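Local coordinates for protein type II restriction enzyme AgeI (Thalassobius gelatinovorus, PDB 5DWA) that recognises the double-stranded DNA sequence 5'-ACCGGT-3' and cleaves it after the first A, leaving fragments with 5'-phosphate ends, at residues A[112-118]-A[141-147]; A[235-240]-A[268-272]. All coordinates share one frame. Numbering follows the deposited sequence.

Interaction 1 (A[112-118]-A[141-147])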
loop_
_atom_site.group_PDB
_atom_site.type_symbol
_atom_site.label_atom_id
_atom_site.label_comp_id
_atom_site.label_asym_id
_atom_site.label_seq_id
_atom_site.Cartn_x
_atom_site.Cartn_y
_atom_site.Cartn_z
ATOM N N GLY A 112 34.547 6.911 2.580
ATOM C CA GLY A 112 34.486 5.476 2.359
ATOM C C GLY A 112 33.103 4.864 2.520
ATOM O O GLY A 112 32.968 3.665 2.773
ATOM N N ILE A 113 32.073 5.687 2.367
ATOM C CA ILE A 113 30.697 5.233 2.511
ATOM C C ILE A 113 30.035 5.231 1.144
ATOM O O ILE A 113 30.292 6.113 0.321
ATOM C CB ILE A 113 29.918 6.116 3.502
ATOM C CG1 ILE A 113 30.586 6.077 4.875
ATOM C CG2 ILE A 113 28.453 5.671 3.623
ATOM C CD1 ILE A 113 30.210 7.240 5.761
ATOM N N ARG A 114 29.195 4.230 0.893
ATOM C CA ARG A 114 28.583 4.058 -0.412
ATOM C C ARG A 114 27.164 3.533 -0.311
ATOM O O ARG A 114 26.902 2.597 0.444
ATOM C CB ARG A 114 29.425 3.109 -1.271
ATOM C CG ARG A 114 28.925 2.969 -2.709
ATOM C CD ARG A 114 29.798 2.002 -3.501
ATOM N NE ARG A 114 29.741 0.645 -2.969
ATOM C CZ ARG A 114 30.604 -0.315 -3.289
ATOM N NH1 ARG A 114 31.589 -0.062 -4.141
ATOM N NH2 ARG A 114 30.477 -1.529 -2.766
ATOM N N LEU A 115 26.263 4.160 -1.063
ATOM C CA LEU A 115 24.883 3.714 -1.196
ATOM C C LEU A 115 24.671 2.930 -2.488
ATOM O O LEU A 115 25.240 3.255 -3.526
ATOM C CB LEU A 115 23.938 4.918 -1.187
ATOM C CG LEU A 115 24.060 5.918 -0.033
ATOM C CD1 LEU A 115 23.033 7.020 -0.195
ATOM C CD2 LEU A 115 23.910 5.246 1.334
ATOM N N THR A 116 23.798 1.935 -2.430
ATOM C CA THR A 116 23.442 1.156 -3.600
ATOM C C THR A 116 21.946 0.853 -3.581
ATOM O O THR A 116 21.451 0.249 -2.628
ATOM C CB THR A 116 24.221 -0.164 -3.654
ATOM O OG1 THR A 116 25.630 0.105 -3.613
ATOM C CG2 THR A 116 23.885 -0.926 -4.926
ATOM N N ALA A 117 21.225 1.278 -4.615
ATOM C CA ALA A 117 19.788 0.981 -4.714
ATOM C C ALA A 117 19.594 -0.504 -4.981
ATOM O O ALA A 117 20.278 -1.083 -5.831
ATOM C CB ALA A 117 19.131 1.820 -5.805
ATOM N N LEU A 118 18.684 -1.128 -4.238
ATOM C CA LEU A 118 18.512 -2.574 -4.348
ATOM C C LEU A 118 17.426 -2.886 -5.374
ATOM O O LEU A 118 16.302 -3.258 -5.039
ATOM C CB LEU A 118 18.199 -3.191 -2.982
ATOM C CG LEU A 118 19.302 -2.985 -1.939
ATOM C CD1 LEU A 118 18.911 -3.591 -0.602
ATOM C CD2 LEU A 118 20.606 -3.591 -2.445
ATOM N N VAL A 141 13.331 -2.995 2.388
ATOM C CA VAL A 141 14.413 -2.032 2.556
ATOM C C VAL A 141 14.899 -1.732 1.148
ATOM O O VAL A 141 14.894 -2.620 0.295
ATOM C CB VAL A 141 15.531 -2.573 3.476
ATOM C CG1 VAL A 141 16.170 -3.824 2.897
ATOM C CG2 VAL A 141 16.563 -1.494 3.752
ATOM N N ASP A 142 15.287 -0.488 0.886
ATOM C CA ASP A 142 15.439 -0.039 -0.498
ATOM C C ASP A 142 16.867 0.192 -0.977
ATOM O O ASP A 142 17.208 -0.167 -2.097
ATOM C CB ASP A 142 14.617 1.240 -0.681
ATOM C CG ASP A 142 13.191 1.058 -0.229
ATOM O OD1 ASP A 142 12.561 0.079 -0.674
ATOM O OD2 ASP A 142 12.715 1.860 0.595
ATOM N N VAL A 143 17.680 0.821 -0.145
ATOM C CA VAL A 143 19.029 1.191 -0.546
ATOM C C VAL A 143 19.991 0.687 0.528
ATOM O O VAL A 143 19.774 0.907 1.718
ATOM C CB VAL A 143 19.163 2.721 -0.731
ATOM C CG1 VAL A 143 20.573 3.099 -1.138
ATOM C CG2 VAL A 143 18.117 3.272 -1.720
ATOM N N MET A 144 21.045 -0.017 0.140
ATOM C CA MET A 144 21.958 -0.493 1.168
ATOM C C MET A 144 23.064 0.530 1.406
ATOM O O MET A 144 23.385 1.331 0.524
ATOM C CB MET A 144 22.517 -1.881 0.813
ATOM C CG MET A 144 23.683 -1.930 -0.132
ATOM S SD MET A 144 24.399 -3.601 -0.183
ATOM C CE MET A 144 25.001 -3.580 -1.861
ATOM N N ILE A 145 23.581 0.538 2.632
ATOM C CA ILE A 145 24.679 1.413 3.019
ATOM C C ILE A 145 25.875 0.533 3.322
ATOM O O ILE A 145 25.740 -0.446 4.066
ATOM C CB ILE A 145 24.349 2.273 4.253
ATOM C CG1 ILE A 145 22.968 2.929 4.128
ATOM C CG2 ILE A 145 25.446 3.318 4.482
ATOM C CD1 ILE A 145 22.474 3.523 5.444
ATOM N N GLU A 146 27.020 0.881 2.737
ATOM C CA GLU A 146 28.261 0.135 2.936
ATOM C C GLU A 146 29.385 1.060 3.363
ATOM O O GLU A 146 29.377 2.249 3.045
ATOM C CB GLU A 146 28.662 -0.600 1.661
ATOM C CG GLU A 146 27.732 -1.726 1.255
ATOM C CD GLU A 146 28.123 -2.329 -0.076
ATOM O OE1 GLU A 146 28.163 -1.587 -1.081
ATOM O OE2 GLU A 146 28.410 -3.544 -0.119
ATOM N N LYS A 147 30.364 0.493 4.058
ATOM C CA LYS A 147 31.519 1.240 4.531
ATOM C C LYS A 147 32.779 0.470 4.177
ATOM O O LYS A 147 32.885 -0.713 4.481
ATOM C CB LYS A 147 31.430 1.464 6.040
ATOM C CG LYS A 147 32.715 1.948 6.698
ATOM C CD LYS A 147 32.893 3.445 6.552
ATOM C CE LYS A 147 34.085 3.937 7.362
ATOM N NZ LYS A 147 34.117 5.424 7.427
HETATM O O HOH W 1 26.540 0.437 -1.102
#

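Interaction 2 (A[235-240]-A[268-272])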
loop_
_atom_site.group_PDB
_atom_site.type_symbol
_atom_site.label_atom_id
_atom_site.label_comp_id
_atom_site.label_asym_id
_atom_site.label_seq_id
_atom_site.Cartn_x
_atom_site.Cartn_y
_atom_site.Cartn_z
ATOM N N SER A 235 16.352 4.198 12.927
ATOM C CA SER A 235 17.555 4.774 13.524
ATOM C C SER A 235 17.473 6.290 13.518
ATOM O O SER A 235 17.910 6.960 14.457
ATOM C CB SER A 235 18.810 4.320 12.776
ATOM O OG SER A 235 18.939 2.914 12.804
ATOM N N ALA A 236 16.918 6.814 12.430
ATOM C CA ALA A 236 16.762 8.246 12.222
ATOM C C ALA A 236 15.876 8.452 11.012
ATOM O O ALA A 236 15.725 7.552 10.196
ATOM C CB ALA A 236 18.096 8.921 12.013
ATOM N N CYS A 237 15.274 9.631 10.922
ATOM C CA CYS A 237 14.451 9.984 9.777
ATOM C C CYS A 237 14.943 11.294 9.193
ATOM O O CYS A 237 15.197 12.261 9.924
ATOM C CB CYS A 237 12.977 10.090 10.185
ATOM S SG CYS A 237 11.862 10.735 8.892
ATOM N N PHE A 238 15.096 11.311 7.875
ATOM C CA PHE A 238 15.504 12.511 7.164
ATOM C C PHE A 238 14.425 12.873 6.176
ATOM O O PHE A 238 14.089 12.075 5.315
ATOM C CB PHE A 238 16.847 12.293 6.470
ATOM C CG PHE A 238 17.966 12.056 7.430
ATOM C CD1 PHE A 238 18.202 10.785 7.936
ATOM C CD2 PHE A 238 18.751 13.109 7.873
ATOM C CE1 PHE A 238 19.221 10.567 8.842
ATOM C CE2 PHE A 238 19.759 12.895 8.785
ATOM C CZ PHE A 238 19.994 11.623 9.268
ATOM N N SER A 239 13.854 14.063 6.342
ATOM C CA SER A 239 12.822 14.538 5.440
ATOM C C SER A 239 13.356 15.671 4.592
ATOM O O SER A 239 14.123 16.510 5.069
ATOM C CB SER A 239 11.591 15.003 6.216
ATOM O OG SER A 239 10.673 15.626 5.326
ATOM N N TYR A 240 12.935 15.696 3.334
ATOM C CA TYR A 240 13.342 16.758 2.425
ATOM C C TYR A 240 12.148 17.618 2.054
ATOM O O TYR A 240 12.144 18.305 1.034
ATOM C CB TYR A 240 14.023 16.167 1.191
ATOM C CG TYR A 240 15.226 15.349 1.590
ATOM C CD1 TYR A 240 15.142 13.963 1.712
ATOM C CD2 TYR A 240 16.427 15.967 1.912
ATOM C CE1 TYR A 240 16.246 13.211 2.111
ATOM C CE2 TYR A 240 17.529 15.225 2.315
ATOM C CZ TYR A 240 17.427 13.847 2.408
ATOM O OH TYR A 240 18.515 13.104 2.818
ATOM N N GLU A 268 23.075 17.146 7.183
ATOM C CA GLU A 268 22.800 16.391 8.401
ATOM C C GLU A 268 22.823 14.883 8.162
ATOM O O GLU A 268 23.237 14.125 9.038
ATOM C CB GLU A 268 21.462 16.809 9.001
ATOM C CG GLU A 268 21.503 18.176 9.657
ATOM C CD GLU A 268 20.328 18.407 10.578
ATOM O OE1 GLU A 268 19.182 18.436 10.085
ATOM O OE2 GLU A 268 20.552 18.548 11.798
ATOM N N PHE A 269 22.392 14.451 6.980
ATOM C CA PHE A 269 22.385 13.025 6.657
ATOM C C PHE A 269 23.804 12.467 6.542
ATOM O O PHE A 269 24.123 11.440 7.152
ATOM C CB PHE A 269 21.603 12.764 5.365
ATOM C CG PHE A 269 21.650 11.329 4.906
ATOM C CD1 PHE A 269 21.061 10.328 5.661
ATOM C CD2 PHE A 269 22.291 10.981 3.724
ATOM C CE1 PHE A 269 21.101 9.005 5.243
ATOM C CE2 PHE A 269 22.337 9.657 3.305
ATOM C CZ PHE A 269 21.733 8.671 4.064
ATOM N N THR A 270 24.660 13.144 5.779
ATOM C CA THR A 270 26.032 12.668 5.613
ATOM C C THR A 270 26.800 12.776 6.935
ATOM O O THR A 270 27.547 11.868 7.292
ATOM C CB THR A 270 26.780 13.424 4.497
ATOM O OG1 THR A 270 26.938 14.806 4.847
ATOM C CG2 THR A 270 26.017 13.313 3.190
ATOM N N ASP A 271 26.587 13.864 7.671
ATOM C CA ASP A 271 27.197 14.008 8.993
ATOM C C ASP A 271 26.790 12.848 9.895
ATOM O O ASP A 271 27.605 12.312 10.655
ATOM C CB ASP A 271 26.800 15.336 9.641
ATOM C CG ASP A 271 27.470 16.530 8.989
ATOM O OD1 ASP A 271 28.463 16.340 8.255
ATOM O OD2 ASP A 271 27.004 17.664 9.221
ATOM N N TYR A 272 25.522 12.461 9.800
ATOM C CA TYR A 272 24.981 11.362 10.588
ATOM C C TYR A 272 25.654 10.037 10.247
ATOM O O TYR A 272 26.108 9.321 11.135
ATOM C CB TYR A 272 23.468 11.256 10.380
ATOM C CG TYR A 272 22.843 10.035 11.003
ATOM C CD1 TYR A 272 22.597 9.975 12.371
ATOM C CD2 TYR A 272 22.490 8.940 10.224
ATOM C CE1 TYR A 272 22.027 8.857 12.944
ATOM C CE2 TYR A 272 21.918 7.820 10.788
ATOM C CZ TYR A 272 21.685 7.784 12.146
ATOM O OH TYR A 272 21.116 6.669 12.713
HETATM O O HOH W 2 20.969 6.624 15.349
#

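Interaction 1 (A[112-118]-A[141-147])
Strands 113-117 and 143-148 run antiparallel and form the outer pair at one end of the mixed central sheet of this PD-(D/E)XK nuclease. The axes of their segments 113-117 and 143-147 approach to 4.5 Å at an angle of 158°.

The backbone bonds follow regular antiparallel register. R114 and E146 are a hydrogen-bonded pair: R114 N to E146 O and E146 N to R114 O are both 2.9 Å. T116 and M144 are the next, with T116 N to M144 O at 3.0 Å and M144 N to T116 O at 2.8 Å. One further bond, L118 N to D142 O at 2.8 Å, extends the ladder past the C-terminal end of strand 113-117. On the other side, toward strand 159-168, D142 and V143 both face I165, a classic beta bulge.

The face with I113, L115, A117, V143 and I145 is mostly apolar. L115 CD2 meets I145 CG1 at 3.7 Å, and I113 CG2 meets I145 CG2 at 3.9 Å. K147 also lies on it; K147 CD is 3.9 Å from I113 CG1, and its NZ bonds to H111 O. Helix 84-109 packs on I113 and L115.

The other face is polar around R114 and E146. R114 NH2 makes a salt bridge to E146 OE1 at 2.9 Å. A water also holds E146 OE1 at 2.6 Å, and it bonds to R114 O and T116 OG1, each at 2.7 Å. R114 also pairs with D155 and E157, and E146 OE2 with R129.

The sheet is thus two-sided here. One face is largely apolar and partly covered by helix 84-109, while the other carries a charge network that ties the strand pair to D155, E157 and R129 of helix 123-130.

Interaction 2 (A[235-240]-A[268-272])
An aromatic cluster of F238, F269 and Y272 packs helix 268-277 against strand 236-239 of the central sheet. The strand and helix segments run nearly antiparallel, at 154°, with axes 10.0 Å apart. No direct hydrogen bond joins them.

S235 comes first. Its CB lies 3.3 Å from Y272 OH, while its own hydroxyl bonds to S192 N on the adjoining strand.

A236 follows with its methyl over the face of the Y272 ring. CB is 4.2 Å from the ring centroid, a CH-pi contact.

F238 is the centre of the contact. Its ring receives the edge of F269, edge-to-face, with centroids 5.1 Å apart and planes at 79°. F269 CB also sits over the F238 ring, 4.1 Å from its centroid. F238 CZ touches Y272 CB at 3.7 Å. V193 and Y258 also meet F238.

Y240 closes the segment, with OH 4.0 Å from F269 CB and hydrogen-bonded to Y104 of helix 84-109.

One water links the two segments, lying 3.2 Å from S235 O and 2.6 Å from Y272 OH.

The two contacts come in series along the chain. After the N-terminal helices, helix 84-109 leads into strand 113-117. Interaction 1 then closes a loop that carries helix 123-130. The chain goes on through strands 159-168 and 191-196, then helix 223-230, before interaction 2 begins. That second contact closes a loop with no helix, containing edge strand 257-259. The loops neither nest nor cross. Both contacts reach the same mixed sheet: interaction 1 pairs two strands at one end, and interaction 2 sets the C-terminal helix against a strand near the other. Their centres lie about 14 Å apart. Helix 84-109 bridges them, because Y104 meets L115, F269 and Y240.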